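Local coordinates for protein HTH-type transcriptional activator AmpR (Citrobacter freundii, PDB 3KOS) that regulates transcription of the AmpC beta-lactamase gene as a LysR-family DNA-binding factor, here represented by its effector-binding domain, at residues D137-G149 with A155-I169. Sequence-based numbering, arbitrary orientation.
Unlike the reference sequence in segment 137-149: Ala148 (reference Gly).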
loop_
_atom_site.group_PDB
_atom_site.type_symbol
_atom_site.label_atom_id
_atom_site.label_comp_id
_atom_site.label_asym_id
_atom_site.label_seq_id
_atom_site.Cartn_x
_atom_site.Cartn_y
_atom_site.Cartn_z
ATOM N N ASP A 137 4.145 3.440 -5.404
ATOM C CA ASP A 137 5.112 3.373 -4.315
ATOM C C ASP A 137 5.135 1.979 -3.700
ATOM O O ASP A 137 6.134 1.564 -3.107
ATOM C CB ASP A 137 4.781 4.406 -3.236
ATOM C CG ASP A 137 3.444 4.135 -2.547
ATOM O OD1 ASP A 137 2.458 3.763 -3.228
ATOM O OD2 ASP A 137 3.371 4.321 -1.313
ATOM N N SER A 138 4.030 1.253 -3.844
ATOM C CA SER A 138 3.906 -0.063 -3.209
ATOM C C SER A 138 3.286 -1.057 -4.180
ATOM O O SER A 138 2.302 -0.738 -4.834
ATOM C CB SER A 138 3.017 0.048 -1.969
ATOM O OG SER A 138 2.586 -1.242 -1.529
ATOM N N SER A 139 3.854 -2.253 -4.284
ATOM C CA SER A 139 3.288 -3.277 -5.164
ATOM C C SER A 139 1.912 -3.705 -4.700
ATOM O O SER A 139 1.115 -4.206 -5.500
ATOM C CB SER A 139 4.194 -4.518 -5.212
ATOM O OG SER A 139 5.321 -4.272 -6.029
ATOM N N VAL A 140 1.644 -3.571 -3.400
ATOM C CA VAL A 140 0.335 -3.961 -2.887
ATOM C C VAL A 140 -0.719 -3.099 -3.582
ATOM O O VAL A 140 -1.712 -3.600 -4.109
ATOM C CB VAL A 140 0.231 -3.766 -1.365
ATOM C CG1 VAL A 140 -1.179 -4.052 -0.895
ATOM C CG2 VAL A 140 1.219 -4.696 -0.648
ATOM N N THR A 141 -0.476 -1.795 -3.583
ATOM C CA THR A 141 -1.380 -0.849 -4.247
ATOM C C THR A 141 -1.420 -1.110 -5.752
ATOM O O THR A 141 -2.487 -1.095 -6.375
ATOM C CB THR A 141 -0.919 0.596 -3.980
ATOM O OG1 THR A 141 -0.883 0.814 -2.562
ATOM C CG2 THR A 141 -1.872 1.612 -4.636
HETATM N N MSE A 142 -0.259 -1.361 -6.344
HETATM C CA MSE A 142 -0.208 -1.647 -7.780
HETATM C C MSE A 142 -1.108 -2.835 -8.153
HETATM O O MSE A 142 -1.801 -2.801 -9.175
HETATM C CB MSE A 142 1.229 -1.951 -8.216
HETATM C CG MSE A 142 1.334 -2.251 -9.681
HETATM SE SE MSE A 142 3.109 -2.986 -10.136
HETATM C CE MSE A 142 4.259 -1.558 -9.442
ATOM N N LEU A 143 -1.078 -3.891 -7.342
ATOM C CA LEU A 143 -1.847 -5.105 -7.659
ATOM C C LEU A 143 -3.342 -4.928 -7.423
ATOM O O LEU A 143 -4.157 -5.628 -8.028
ATOM C CB LEU A 143 -1.319 -6.332 -6.899
ATOM C CG LEU A 143 -0.290 -7.168 -7.672
ATOM C CD1 LEU A 143 -0.931 -7.872 -8.861
ATOM C CD2 LEU A 143 0.901 -6.314 -8.133
ATOM N N GLU A 144 -3.708 -3.999 -6.546
ATOM C CA GLU A 144 -5.111 -3.625 -6.427
ATOM C C GLU A 144 -5.573 -2.991 -7.726
ATOM O O GLU A 144 -6.644 -3.318 -8.241
ATOM C CB GLU A 144 -5.356 -2.681 -5.239
ATOM C CG GLU A 144 -5.217 -3.361 -3.892
ATOM C CD GLU A 144 -6.194 -4.523 -3.729
ATOM O OE1 GLU A 144 -5.733 -5.675 -3.552
ATOM O OE2 GLU A 144 -7.421 -4.280 -3.795
ATOM N N ALA A 145 -4.759 -2.081 -8.262
ATOM C CA ALA A 145 -5.091 -1.436 -9.534
ATOM C C ALA A 145 -5.146 -2.463 -10.665
ATOM O O ALA A 145 -6.027 -2.399 -11.522
ATOM C CB ALA A 145 -4.082 -0.339 -9.859
ATOM N N ALA A 146 -4.203 -3.406 -10.666
ATOM C CA ALA A 146 -4.196 -4.474 -11.668
ATOM C C ALA A 146 -5.431 -5.378 -11.577
ATOM O O ALA A 146 -6.005 -5.759 -12.603
ATOM C CB ALA A 146 -2.909 -5.306 -11.575
ATOM N N GLN A 147 -5.849 -5.724 -10.362
ATOM C CA GLN A 147 -7.060 -6.535 -10.215
ATOM C C GLN A 147 -8.265 -5.820 -10.803
ATOM O O GLN A 147 -9.182 -6.463 -11.321
ATOM C CB GLN A 147 -7.343 -6.862 -8.756
ATOM C CG GLN A 147 -6.376 -7.836 -8.125
ATOM C CD GLN A 147 -6.610 -7.932 -6.648
ATOM O OE1 GLN A 147 -7.596 -8.520 -6.202
ATOM N NE2 GLN A 147 -5.719 -7.332 -5.872
ATOM N N ALA A 148 -8.262 -4.490 -10.728
ATOM C CA ALA A 148 -9.366 -3.677 -11.246
ATOM C C ALA A 148 -9.302 -3.516 -12.754
ATOM O O ALA A 148 -10.175 -2.884 -13.358
ATOM C CB ALA A 148 -9.381 -2.297 -10.575
ATOM N N GLY A 149 -8.257 -4.067 -13.364
ATOM C CA GLY A 149 -8.057 -3.937 -14.796
ATOM C C GLY A 149 -7.535 -2.588 -15.260
ATOM O O GLY A 149 -7.747 -2.215 -16.414
ATOM N N ALA A 155 5.611 -7.106 -10.955
ATOM C CA ALA A 155 5.871 -7.141 -9.524
ATOM C C ALA A 155 6.408 -8.500 -9.092
ATOM O O ALA A 155 6.374 -9.457 -9.869
ATOM C CB ALA A 155 4.587 -6.798 -8.749
ATOM N N PRO A 156 6.918 -8.591 -7.852
ATOM C CA PRO A 156 7.446 -9.876 -7.377
ATOM C C PRO A 156 6.345 -10.923 -7.236
ATOM O O PRO A 156 5.495 -10.828 -6.350
ATOM C CB PRO A 156 8.028 -9.532 -6.007
ATOM C CG PRO A 156 8.410 -8.089 -6.120
ATOM C CD PRO A 156 7.272 -7.485 -6.943
ATOM N N VAL A 157 6.375 -11.928 -8.096
ATOM C CA VAL A 157 5.252 -12.849 -8.200
ATOM C C VAL A 157 5.005 -13.620 -6.901
ATOM O O VAL A 157 3.854 -13.878 -6.545
ATOM C CB VAL A 157 5.427 -13.841 -9.376
ATOM C CG1 VAL A 157 5.663 -13.087 -10.675
ATOM C CG2 VAL A 157 6.574 -14.777 -9.122
ATOM N N ARG A 158 6.075 -13.994 -6.210
ATOM C CA ARG A 158 5.944 -14.795 -4.992
ATOM C C ARG A 158 5.299 -14.022 -3.833
ATOM O O ARG A 158 4.934 -14.617 -2.812
ATOM C CB ARG A 158 7.296 -15.376 -4.557
HETATM N N MSE A 159 5.181 -12.703 -3.973
HETATM C CA MSE A 159 4.521 -11.907 -2.937
HETATM C C MSE A 159 3.015 -11.830 -3.165
HETATM O O MSE A 159 2.288 -11.250 -2.345
HETATM C CB MSE A 159 5.124 -10.499 -2.858
HETATM C CG MSE A 159 6.581 -10.482 -2.431
HETATM SE SE MSE A 159 6.761 -11.120 -0.567
HETATM C CE MSE A 159 8.149 -12.490 -0.839
ATOM N N PHE A 160 2.543 -12.417 -4.269
ATOM C CA PHE A 160 1.129 -12.322 -4.626
ATOM C C PHE A 160 0.481 -13.679 -4.880
ATOM O O PHE A 160 -0.502 -13.793 -5.595
ATOM C CB PHE A 160 0.927 -11.319 -5.775
ATOM C CG PHE A 160 1.299 -9.921 -5.378
ATOM C CD1 PHE A 160 0.449 -9.180 -4.566
ATOM C CD2 PHE A 160 2.527 -9.382 -5.732
ATOM C CE1 PHE A 160 0.801 -7.904 -4.139
ATOM C CE2 PHE A 160 2.884 -8.095 -5.316
ATOM C CZ PHE A 160 2.023 -7.361 -4.522
ATOM N N THR A 161 1.020 -14.704 -4.228
ATOM C CA THR A 161 0.480 -16.047 -4.387
ATOM C C THR A 161 -0.982 -16.097 -3.957
ATOM O O THR A 161 -1.764 -16.854 -4.525
ATOM C CB THR A 161 1.302 -17.099 -3.595
ATOM O OG1 THR A 161 1.117 -16.889 -2.193
ATOM C CG2 THR A 161 2.765 -16.978 -3.915
ATOM N N HIS A 162 -1.362 -15.282 -2.972
ATOM C CA HIS A 162 -2.762 -15.245 -2.540
ATOM C C HIS A 162 -3.703 -14.804 -3.675
ATOM O O HIS A 162 -4.801 -15.344 -3.823
ATOM C CB HIS A 162 -2.952 -14.378 -1.282
ATOM C CG HIS A 162 -2.488 -12.959 -1.437
ATOM N ND1 HIS A 162 -1.154 -12.605 -1.423
ATOM C CD2 HIS A 162 -3.182 -11.805 -1.589
ATOM C CE1 HIS A 162 -1.047 -11.295 -1.576
ATOM N NE2 HIS A 162 -2.263 -10.787 -1.681
ATOM N N LEU A 163 -3.257 -13.851 -4.490
ATOM C CA LEU A 163 -4.042 -13.392 -5.639
ATOM C C LEU A 163 -4.030 -14.397 -6.788
ATOM O O LEU A 163 -5.025 -14.549 -7.486
ATOM C CB LEU A 163 -3.541 -12.036 -6.149
ATOM C CG LEU A 163 -3.541 -10.880 -5.144
ATOM C CD1 LEU A 163 -3.013 -9.591 -5.794
ATOM C CD2 LEU A 163 -4.940 -10.669 -4.569
ATOM N N LEU A 164 -2.907 -15.079 -6.987
ATOM C CA LEU A 164 -2.828 -16.073 -8.055
ATOM C C LEU A 164 -3.716 -17.272 -7.710
ATOM O O LEU A 164 -4.468 -17.750 -8.550
ATOM C CB LEU A 164 -1.378 -16.518 -8.285
ATOM C CG LEU A 164 -0.494 -15.424 -8.897
ATOM C CD1 LEU A 164 0.984 -15.714 -8.688
ATOM C CD2 LEU A 164 -0.827 -15.241 -10.388
ATOM N N SER A 165 -3.631 -17.741 -6.470
ATOM C CA SER A 165 -4.375 -18.926 -6.063
ATOM C C SER A 165 -5.884 -18.694 -6.041
ATOM O O SER A 165 -6.667 -19.603 -6.335
ATOM C CB SER A 165 -3.888 -19.412 -4.704
ATOM O OG SER A 165 -2.555 -19.880 -4.816
ATOM N N SER A 166 -6.293 -17.482 -5.682
ATOM C CA SER A 166 -7.718 -17.150 -5.650
ATOM C C SER A 166 -8.197 -16.666 -7.010
ATOM O O SER A 166 -9.359 -16.277 -7.172
ATOM C CB SER A 166 -7.999 -16.099 -4.571
ATOM O OG SER A 166 -7.334 -14.882 -4.874
ATOM N N GLU A 167 -7.287 -16.681 -7.982
ATOM C CA GLU A 167 -7.601 -16.356 -9.371
ATOM C C GLU A 167 -8.115 -14.933 -9.578
ATOM O O GLU A 167 -8.893 -14.672 -10.481
ATOM C CB GLU A 167 -8.550 -17.404 -9.974
ATOM C CG GLU A 167 -7.935 -18.802 -9.921
ATOM C CD GLU A 167 -8.714 -19.853 -10.695
ATOM O OE1 GLU A 167 -9.623 -19.487 -11.474
ATOM O OE2 GLU A 167 -8.395 -21.051 -10.520
ATOM N N ARG A 168 -7.640 -14.011 -8.751
ATOM C CA ARG A 168 -7.917 -12.591 -8.945
ATOM C C ARG A 168 -6.870 -11.943 -9.856
ATOM O O ARG A 168 -7.086 -10.867 -10.413
ATOM C CB ARG A 168 -7.949 -11.882 -7.595
ATOM C CG ARG A 168 -9.099 -12.338 -6.713
ATOM C CD ARG A 168 -8.945 -11.793 -5.305
ATOM N NE ARG A 168 -9.858 -12.443 -4.371
ATOM C CZ ARG A 168 -9.811 -12.285 -3.051
ATOM N NH1 ARG A 168 -8.885 -11.501 -2.514
ATOM N NH2 ARG A 168 -10.684 -12.918 -2.269
ATOM N N ILE A 169 -5.739 -12.615 -9.996
ATOM C CA ILE A 169 -4.695 -12.156 -10.896
ATOM C C ILE A 169 -4.048 -13.346 -11.597
ATOM O O ILE A 169 -4.031 -14.464 -11.061
ATOM C CB ILE A 169 -3.621 -11.321 -10.136
ATOM C CG1 ILE A 169 -3.085 -10.195 -11.023
ATOM C CG2 ILE A 169 -2.490 -12.189 -9.654
ATOM C CD1 ILE A 169 -3.975 -8.974 -11.066
HETATM O O HOH W 1 -9.232 -9.538 -10.706
HETATM O O HOH W 2 -7.925 -9.435 -3.608
#
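One face of the Phe160 ring is covered by Leu143, whose CG sits 3.7 Å from the ring centroid and only 8° off the normal, a CH-pi contact over the centre. Val140 N approaches the ring edge near its plane, and Ser139 CB touches Phe160 CZ at 3.6 Å. Leu143 branches CD2 and CD1 reach Ala155 CB and Ile169 CG1, while CB, at the base, meets Leu163 CD1. Ile169 CD1 touches Ala146 CB at 3.9 Å. Helix 139-147 thus packs against the end of strand 153-156, the turn and short helix that follow, and the loop after helix 161-165.

Gln147 CG is anti to the carbonyl carbon (chi1 -70°) and the chain runs on extended, carrying the amide across the Leu163 methyls, with Gln147 NE2 3.5 Å from Leu163 CD1. That NE2 donates to Leu143 O at 3.2 Å, from above the carbonyl plane and on the face opposite Gln147 N, and weakly to Glu144 OE1. Gln147 OE1 rests on Arg168 CB and CD; the amide and guanidinium planes, 7° apart, do not stack. Waters donate to Gln147 OE1 and Gln147 O, but their links onward to Arg168 are doubtful.

Direct contact is largely apolar, polar atoms meeting only carbon: Gln147 NE2 is spent within its own helix, and Ser139 OG bonds a MES, probably from the crystallisation liquor, where this helix start may border the effector pocket.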